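Local structure of polysaccharide biosynthesis protein CapD (Bacillus thuringiensis HD-771, 6BWC) at residues Asn97-Glu100 and Ala101-Asn105; Ala210-Leu213 and Thr214-Ala217; Ser240-Met243 and Ile244-Thr248. The protein probably catalyses an NADP-dependent modification of UDP-N-acetylglucosamine on the route to CMP-pseudaminic acid, the sugar donor linked to flagellin glycosylation. The protein carries 2 engineered substitutions. All blocks are in the same frame, centred on the assembly; numbering follows the deposited sequence.

Overall arrangement
Three single-helix contacts sample two parts of a short-chain dehydrogenase fold. Contacts 1 and 2 lie in the Rossmann part that carries NADP, on opposite sides of the chain's centre with their own centres about 26 Å apart. Contact 1 brings Thr104 into the NADP pocket, while in contact 2 the side chain of Ala210 stays about 7 Å from an NADP. Contact 3, on helix 236-251, belongs to the substrate end: its Ser240 side chain is about 7 Å from UDP-N-acetylglucosamine, and its centre lies about 35 Å from that of contact 1 and 30 Å from that of contact 2. None of the three touches another.

Contact 1 of 3, residues Asn97-Glu100 and Ala101-Asn105; sequences NPFE and AVLTN. With NAP (NADP nicotinamide-adenine-dinucleotide phosphate), chain N.
The first turns of helix 98-118, which belongs to the Rossmann part of the protein, are built by Asn97 to Glu100 offering their carbonyls to Ala101 to Thr104. Asn97 O takes the first bond, from Ala101 N at 3.1 Å, and the fourth in the series runs from Thr104 N to Glu100 O at 3.0 Å with an N-H...O angle of 172°. Pro98 suits the opening position because a first-turn residue needs no N-H to donate, and its own carbonyl still receives Val102 N. Asn97 sits at the N-cap without capping by its side chain; the amide instead bonds Phe93 O through ND2 and, through OD1, Ile63 N of a second subunit.

The side chains divide into an apolar side and a polar one. CG of Phe99 is swung anti to the backbone N (chi1 -158°), which carries the ring along the helix so that CE2 lies 3.9 Å from Leu103 CD2, while the ring atom across from it, CD1, is 4.2 Å from Val102 CG2. Both methyls meet the ring obliquely. A third subunit packs Gln110 against Phe99 and Ile106 against Val102, so these hydrophobic residues suit a subunit interface. On the polar side, Arg67 forms a salt bridge with Glu100 OE1 and a hydrogen bond from NE to Thr104 OG1.

Thr104 also faces the cofactor: OG1 is 3.9 Å from NADP N6A, and CG2 is 4.0 Å from NADP N7A. At such distances threonine gives the adenine a packing surface and no direct polar grip. Since an arginine N-H can only donate, Thr104 OG1 must accept from Arg67; one guanidinium therefore ties Glu100 to Thr104, and probably keeps the threonine methyl turned to the adenine.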
loop_
_atom_site.group_PDB
_atom_site.type_symbol
_atom_site.label_atom_id
_atom_site.label_comp_id
_atom_site.label_asym_id
_atom_site.label_seq_id
_atom_site.Cartn_x
_atom_site.Cartn_y
_atom_site.Cartn_z
ATOM N N ASN C 97 21.408 -9.280 -0.821
ATOM C CA ASN C 97 19.998 -8.917 -0.551
ATOM C C ASN C 97 19.872 -7.392 -0.576
ATOM O O ASN C 97 19.615 -6.778 0.461
ATOM C CB ASN C 97 19.542 -9.483 0.813
ATOM C CG ASN C 97 19.889 -10.977 0.998
ATOM O OD1 ASN C 97 19.104 -11.870 0.640
ATOM N ND2 ASN C 97 21.049 -11.248 1.584
ATOM N N PRO C 98 20.088 -6.764 -1.756
ATOM C CA PRO C 98 20.161 -5.324 -1.806
ATOM C C PRO C 98 18.833 -4.622 -1.731
ATOM O O PRO C 98 18.804 -3.502 -1.210
ATOM C CB PRO C 98 20.830 -5.042 -3.137
ATOM C CG PRO C 98 20.387 -6.141 -3.981
ATOM C CD PRO C 98 20.376 -7.336 -3.081
ATOM N N PHE C 99 17.735 -5.211 -2.203
ATOM C CA PHE C 99 16.477 -4.520 -1.963
ATOM C C PHE C 99 16.087 -4.544 -0.462
ATOM O O PHE C 99 15.465 -3.611 0.033
ATOM C CB PHE C 99 15.352 -5.007 -2.869
ATOM C CG PHE C 99 14.229 -3.999 -3.012
ATOM C CD1 PHE C 99 14.433 -2.793 -3.728
ATOM C CD2 PHE C 99 12.997 -4.215 -2.410
ATOM C CE1 PHE C 99 13.416 -1.865 -3.859
ATOM C CE2 PHE C 99 11.994 -3.286 -2.541
ATOM C CZ PHE C 99 12.191 -2.117 -3.263
ATOM N N GLU C 100 16.481 -5.586 0.259
ATOM C CA GLU C 100 16.265 -5.631 1.701
ATOM C C GLU C 100 17.051 -4.533 2.370
ATOM O O GLU C 100 16.542 -3.840 3.242
ATOM C CB GLU C 100 16.709 -6.968 2.278
ATOM C CG GLU C 100 15.876 -8.149 1.807
ATOM C CD GLU C 100 14.508 -8.163 2.467
ATOM O OE1 GLU C 100 14.457 -8.163 3.722
ATOM O OE2 GLU C 100 13.492 -8.141 1.731
ATOM N N ALA C 101 18.296 -4.371 1.956
ATOM C CA ALA C 101 19.082 -3.237 2.418
ATOM C C ALA C 101 18.420 -1.862 2.128
ATOM O O ALA C 101 18.516 -0.937 2.946
ATOM C CB ALA C 101 20.480 -3.298 1.826
ATOM N N VAL C 102 17.751 -1.739 0.980
ATOM C CA VAL C 102 17.014 -0.509 0.640
ATOM C C VAL C 102 15.891 -0.274 1.632
ATOM O O VAL C 102 15.745 0.840 2.119
ATOM C CB VAL C 102 16.388 -0.495 -0.789
ATOM C CG1 VAL C 102 15.599 0.781 -1.047
ATOM C CG2 VAL C 102 17.453 -0.627 -1.858
ATOM N N LEU C 103 15.094 -1.297 1.914
ATOM C CA LEU C 103 13.960 -1.135 2.813
ATOM C C LEU C 103 14.429 -0.743 4.234
ATOM O O LEU C 103 13.956 0.230 4.814
ATOM C CB LEU C 103 13.075 -2.401 2.832
ATOM C CG LEU C 103 12.359 -2.813 1.512
ATOM C CD1 LEU C 103 11.520 -4.074 1.652
ATOM C CD2 LEU C 103 11.488 -1.696 0.970
ATOM N N THR C 104 15.399 -1.459 4.766
ATOM C CA THR C 104 15.843 -1.212 6.122
ATOM C C THR C 104 16.690 0.079 6.216
ATOM O O THR C 104 16.419 0.936 7.076
ATOM C CB THR C 104 16.560 -2.469 6.662
ATOM O OG1 THR C 104 15.648 -3.584 6.654
ATOM C CG2 THR C 104 17.064 -2.271 8.090
ATOM N N ASN C 105 17.687 0.232 5.337
ATOM C CA ASN C 105 18.613 1.368 5.425
ATOM C C ASN C 105 18.089 2.719 4.861
ATOM O O ASN C 105 18.406 3.774 5.435
ATOM C CB ASN C 105 19.990 1.025 4.812
ATOM C CG ASN C 105 20.759 -0.054 5.599
ATOM O OD1 ASN C 105 20.324 -0.522 6.650
ATOM N ND2 ASN C 105 21.927 -0.449 5.076
HETATM P PA NAP N . 23.587 -4.726 15.373
HETATM O O1A NAP N . 24.223 -5.354 16.580
HETATM O O2A NAP N . 23.260 -5.642 14.243
HETATM O O5B NAP N . 22.284 -3.915 15.798
HETATM C C5B NAP N . 21.195 -3.791 14.880
HETATM C C4B NAP N . 19.931 -3.409 15.643
HETATM O O4B NAP N . 18.846 -3.072 14.782
HETATM C C3B NAP N . 19.439 -4.583 16.446
HETATM O O3B NAP N . 18.830 -4.003 17.596
HETATM C C2B NAP N . 18.450 -5.243 15.519
HETATM O O2B NAP N . 17.612 -6.084 16.283
HETATM C C1B NAP N . 17.779 -4.023 14.886
HETATM N N9A NAP N . 17.128 -4.124 13.535
HETATM C C8A NAP N . 17.587 -4.662 12.368
HETATM N N7A NAP N . 16.684 -4.516 11.338
HETATM C C5A NAP N . 15.626 -3.863 11.850
HETATM C C6A NAP N . 14.309 -3.374 11.373
HETATM N N6A NAP N . 13.908 -3.541 10.104
HETATM N N1A NAP N . 13.504 -2.738 12.240
HETATM C C2A NAP N . 13.843 -2.540 13.526
HETATM N N3A NAP N . 15.011 -2.959 14.038
HETATM C C4A NAP N . 15.927 -3.609 13.278
HETATM O O3 NAP N . 24.456 -3.495 14.793
HETATM P PN NAP N . 25.465 -2.516 15.600
HETATM O O1N NAP N . 24.934 -2.168 16.983
HETATM O O2N NAP N . 26.862 -3.027 15.425
HETATM O O5D NAP N . 25.444 -1.223 14.674
HETATM C C5D NAP N . 24.452 -0.250 14.888
HETATM C C4D NAP N . 24.538 0.827 13.811
HETATM O O4D NAP N . 25.910 1.229 13.700
HETATM C C3D NAP N . 24.065 0.470 12.391
HETATM O O3D NAP N . 23.220 1.522 11.917
HETATM C C2D NAP N . 25.322 0.392 11.557
HETATM O O2D NAP N . 25.122 0.836 10.211
HETATM C C1D NAP N . 26.265 1.326 12.316
HETATM N N1N NAP N . 27.694 1.029 12.155
HETATM C C2N NAP N . 28.195 -0.046 12.785
HETATM C C3N NAP N . 29.524 -0.421 12.710
HETATM C C7N NAP N . 30.067 -1.634 13.383
HETATM O O7N NAP N . 31.217 -1.982 13.109
HETATM N N7N NAP N . 29.334 -2.350 14.239
HETATM C C4N NAP N . 30.462 0.426 11.931
HETATM C C5N NAP N . 29.810 1.567 11.278
HETATM C C6N NAP N . 28.462 1.842 11.430
HETATM P P2B NAP N . 16.717 -7.234 15.594
HETATM O O1X NAP N . 16.299 -7.992 16.840
HETATM O O2X NAP N . 15.534 -6.525 14.969
HETATM O O3X NAP N . 17.628 -7.983 14.593
#

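Contact 2 of 3, residues Ala210-Leu213 and Thr214-Ala217; sequences ATML and TIEA
Ile215 lies back along Thr211, one helical turn earlier, and its branches can be traced outward from the backbone. CB stands 3.5 Å from Thr211 O, the carbonyl that also accepts the N-H of Ile215 at an N to O distance of 3.0 Å and a nearly straight 172°. CG1, set beside the backbone N by a chi1 of -78°, stays over that same oxygen at 3.6 Å. The chain then runs on extended, chi2 163°, and the tip CD1 comes to rest 4.0 Å from Thr211 CG2. These two side chains lie side by side and point the same way, methyl against methyl. The other branch, CG2, is approached loosely by the terminal methyl of Met212, whose CE is 4.4 Å away; Met212 curls toward it through bends at chi2 and chi3.

All this belongs to helix 207-220, a helix packed on the central Rossmann sheet. Thr211 and Ile215 face helix 18-29, meeting Asn26, and Thr211 OG1 bonds back to Leu207 O. Leu213 and Ala217 instead rest on strands 163-169 and 226-229; a branched leucine can reach two strands, and the small alanine lets the helix come close.

Thr214, buried against strands 123-129 and 163-169, shows how a threonine hides its hydroxyl in an apolar setting. With OG1 held beside the backbone N, it donates to Ala210 O at 2.8 Å, while Thr214 N reaches that oxygen from the opposite face of the carbonyl plane at 3.2 Å. One acceptor thus serves both donors of the residue. On the more open side Glu216 N bonds to Met212 O at 2.8 Å, and the carboxylate beyond leads away from the preceding turn.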
loop_
_atom_site.group_PDB
_atom_site.type_symbol
_atom_site.label_atom_id
_atom_site.label_comp_id
_atom_site.label_asym_id
_atom_site.label_seq_id
_atom_site.Cartn_x
_atom_site.Cartn_y
_atom_site.Cartn_z
ATOM N N ALA C 210 32.211 4.673 20.414
ATOM C CA ALA C 210 30.990 4.689 19.596
ATOM C C ALA C 210 29.809 5.201 20.381
ATOM O O ALA C 210 29.105 6.085 19.934
ATOM C CB ALA C 210 30.688 3.298 19.034
ATOM N N THR C 211 29.601 4.638 21.554
ATOM C CA THR C 211 28.533 5.091 22.450
ATOM C C THR C 211 28.610 6.614 22.798
ATOM O O THR C 211 27.597 7.330 22.670
ATOM C CB THR C 211 28.510 4.245 23.746
ATOM O OG1 THR C 211 28.850 2.888 23.450
ATOM C CG2 THR C 211 27.142 4.271 24.386
ATOM N N MET C 212 29.793 7.092 23.203
ATOM C CA MET C 212 29.976 8.487 23.620
ATOM C C MET C 212 29.871 9.452 22.469
ATOM O O MET C 212 29.342 10.551 22.629
ATOM C CB MET C 212 31.311 8.704 24.344
ATOM C CG MET C 212 31.396 8.088 25.730
ATOM S SD MET C 212 29.904 8.295 26.739
ATOM C CE MET C 212 29.750 10.099 26.708
ATOM N N LEU C 213 30.374 9.045 21.313
ATOM C CA LEU C 213 30.241 9.843 20.093
ATOM C C LEU C 213 28.773 10.163 19.845
ATOM O O LEU C 213 28.403 11.327 19.721
ATOM C CB LEU C 213 30.847 9.090 18.894
ATOM C CG LEU C 213 30.851 9.819 17.539
ATOM C CD1 LEU C 213 31.609 11.144 17.645
ATOM C CD2 LEU C 213 31.401 8.978 16.376
ATOM N N THR C 214 27.946 9.113 19.818
ATOM C CA THR C 214 26.505 9.232 19.560
ATOM C C THR C 214 25.776 10.062 20.633
ATOM O O THR C 214 25.093 11.049 20.313
ATOM C CB THR C 214 25.817 7.845 19.439
ATOM O OG1 THR C 214 26.688 6.888 18.812
ATOM C CG2 THR C 214 24.520 7.955 18.619
ATOM N N ILE C 215 25.944 9.673 21.896
ATOM C CA ILE C 215 25.386 10.434 23.019
ATOM C C ILE C 215 25.805 11.938 23.010
ATOM O O ILE C 215 24.936 12.809 23.193
ATOM C CB ILE C 215 25.676 9.712 24.360
ATOM C CG1 ILE C 215 24.709 8.554 24.529
ATOM C CG2 ILE C 215 25.537 10.644 25.553
ATOM C CD1 ILE C 215 25.136 7.542 25.561
ATOM N N GLU C 216 27.095 12.244 22.781
ATOM C CA GLU C 216 27.562 13.672 22.645
ATOM C C GLU C 216 26.830 14.430 21.553
ATOM O O GLU C 216 26.313 15.525 21.780
ATOM C CB GLU C 216 29.064 13.799 22.356
ATOM C CG GLU C 216 29.846 14.409 23.502
ATOM C CD GLU C 216 29.835 15.934 23.502
ATOM O OE1 GLU C 216 30.236 16.522 22.480
ATOM O OE2 GLU C 216 29.472 16.552 24.533
ATOM N N ALA C 217 26.795 13.828 20.370
ATOM C CA ALA C 217 26.086 14.407 19.237
ATOM C C ALA C 217 24.600 14.583 19.532
ATOM O O ALA C 217 23.984 15.485 19.000
ATOM C CB ALA C 217 26.294 13.561 17.990
#

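Contact 3 of 3, residues Ser240-Met243 and Ile244-Thr248; sequences SEVM and IEEVT
Met243 and Val247 meet through their methyls, Met243 CE lying 3.8 Å from Val247 CG2. The methionine chain, bent at chi2 and chi3, turns its tip across the valine. Next to this pair Ile244 reaches back toward the previous turn, CG1 at 3.4 Å from Ser240 O, with its backbone N bonded to that same oxygen. On another side of the helix Val242 CG1 is 3.7 Å from Glu246 OE1, a methyl beside a carboxylate that points back along the turn.

Glu245 folds back too: a bend at chi2 (137°) lays its carboxylate beside Glu241 O, with Glu245 OE2 3.3 Å from that carbonyl oxygen. Both oxygens are acceptors and form no hydrogen bond; the carboxylate is held instead by salt bridges from Arg328 and Lys324 to Glu245 OE1, and Arg328 NE also binds Glu246 OE1. Glu245 and Glu246 thus share Arg328 of helix 324-333, whose positive charge, with that of Lys324, probably offsets the negative charge gathered here. Thr248 closes the segment by donating its hydroxyl to Ile244 O at 2.7 Å, a carbonyl that also accepts Thr248 N, so this buried polar group is satisfied within its own helix.

Farther out, Met243, Ile244 and Val247 pack on helix 179-190, where flexible and beta-branched apolar chains fill in around Phe183 and Ile187. Helix 236-251 is thereby held between two others, apolar toward one and partly ionic toward the other, consistent with the smaller substrate-binding part of an extended short-chain dehydrogenase.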
loop_
_atom_site.group_PDB
_atom_site.type_symbol
_atom_site.label_atom_id
_atom_site.label_comp_id
_atom_site.label_asym_id
_atom_site.label_seq_id
_atom_site.Cartn_x
_atom_site.Cartn_y
_atom_site.Cartn_z
ATOM N N SER C 240 45.119 -10.454 12.325
ATOM C CA SER C 240 45.008 -11.894 12.179
ATOM C C SER C 240 46.069 -12.557 13.040
ATOM O O SER C 240 45.751 -13.476 13.794
ATOM C CB SER C 240 45.108 -12.328 10.721
ATOM O OG SER C 240 46.240 -11.765 10.105
ATOM N N GLU C 241 47.306 -12.058 12.964
ATOM C CA GLU C 241 48.419 -12.519 13.830
ATOM C C GLU C 241 48.095 -12.427 15.360
ATOM O O GLU C 241 48.058 -13.468 16.063
ATOM C CB GLU C 241 49.726 -11.762 13.480
ATOM C CG GLU C 241 50.327 -12.145 12.122
ATOM C CD GLU C 241 51.622 -11.418 11.781
ATOM O OE1 GLU C 241 52.159 -10.677 12.630
ATOM O OE2 GLU C 241 52.115 -11.598 10.653
ATOM N N VAL C 242 47.827 -11.205 15.845
ATOM C CA VAL C 242 47.494 -10.974 17.262
ATOM C C VAL C 242 46.399 -11.931 17.728
ATOM O O VAL C 242 46.517 -12.526 18.799
ATOM C CB VAL C 242 47.076 -9.500 17.547
ATOM C CG1 VAL C 242 46.402 -9.352 18.905
ATOM C CG2 VAL C 242 48.287 -8.575 17.499
ATOM N N MET C 243 45.352 -12.089 16.916
ATOM C CA MET C 243 44.176 -12.875 17.306
ATOM C C MET C 243 44.521 -14.349 17.551
ATOM O O MET C 243 44.055 -14.934 18.530
ATOM C CB MET C 243 43.060 -12.732 16.257
ATOM C CG MET C 243 41.652 -12.800 16.819
ATOM S SD MET C 243 41.178 -11.321 17.738
ATOM C CE MET C 243 41.102 -11.992 19.381
ATOM N N ILE C 244 45.353 -14.926 16.676
ATOM C CA ILE C 244 45.774 -16.330 16.783
ATOM C C ILE C 244 46.665 -16.535 17.991
ATOM O O ILE C 244 46.497 -17.497 18.731
ATOM C CB ILE C 244 46.523 -16.783 15.526
ATOM C CG1 ILE C 244 45.547 -16.858 14.354
ATOM C CG2 ILE C 244 47.188 -18.145 15.726
ATOM C CD1 ILE C 244 46.230 -16.874 13.000
ATOM N N GLU C 245 47.626 -15.641 18.177
ATOM C CA GLU C 245 48.462 -15.678 19.377
ATOM C C GLU C 245 47.627 -15.770 20.647
ATOM O O GLU C 245 47.727 -16.761 21.373
ATOM C CB GLU C 245 49.387 -14.453 19.434
ATOM C CG GLU C 245 50.610 -14.591 18.534
ATOM C CD GLU C 245 50.950 -13.334 17.735
ATOM O OE1 GLU C 245 50.900 -12.213 18.288
ATOM O OE2 GLU C 245 51.295 -13.480 16.535
ATOM N N GLU C 246 46.779 -14.765 20.867
ATOM C CA GLU C 246 46.070 -14.589 22.147
ATOM C C GLU C 246 44.902 -15.533 22.398
ATOM O O GLU C 246 44.547 -15.777 23.551
ATOM C CB GLU C 246 45.574 -13.143 22.331
ATOM C CG GLU C 246 46.262 -12.390 23.458
ATOM C CD GLU C 246 47.550 -11.747 23.026
ATOM O OE1 GLU C 246 47.493 -10.827 22.171
ATOM O OE2 GLU C 246 48.610 -12.149 23.545
ATOM N N VAL C 247 44.278 -16.031 21.341
ATOM C CA VAL C 247 43.168 -16.970 21.507
ATOM C C VAL C 247 43.741 -18.333 21.825
ATOM O O VAL C 247 43.131 -19.115 22.544
ATOM C CB VAL C 247 42.274 -17.019 20.260
ATOM C CG1 VAL C 247 41.276 -18.164 20.333
ATOM C CG2 VAL C 247 41.539 -15.697 20.093
ATOM N N THR C 248 44.914 -18.609 21.270
ATOM C CA THR C 248 45.677 -19.796 21.602
ATOM C C THR C 248 46.199 -19.712 23.035
ATOM O O THR C 248 46.119 -20.695 23.780
ATOM C CB THR C 248 46.838 -19.985 20.602
ATOM O OG1 THR C 248 46.290 -20.159 19.286
ATOM C CG2 THR C 248 47.729 -21.200 20.954
#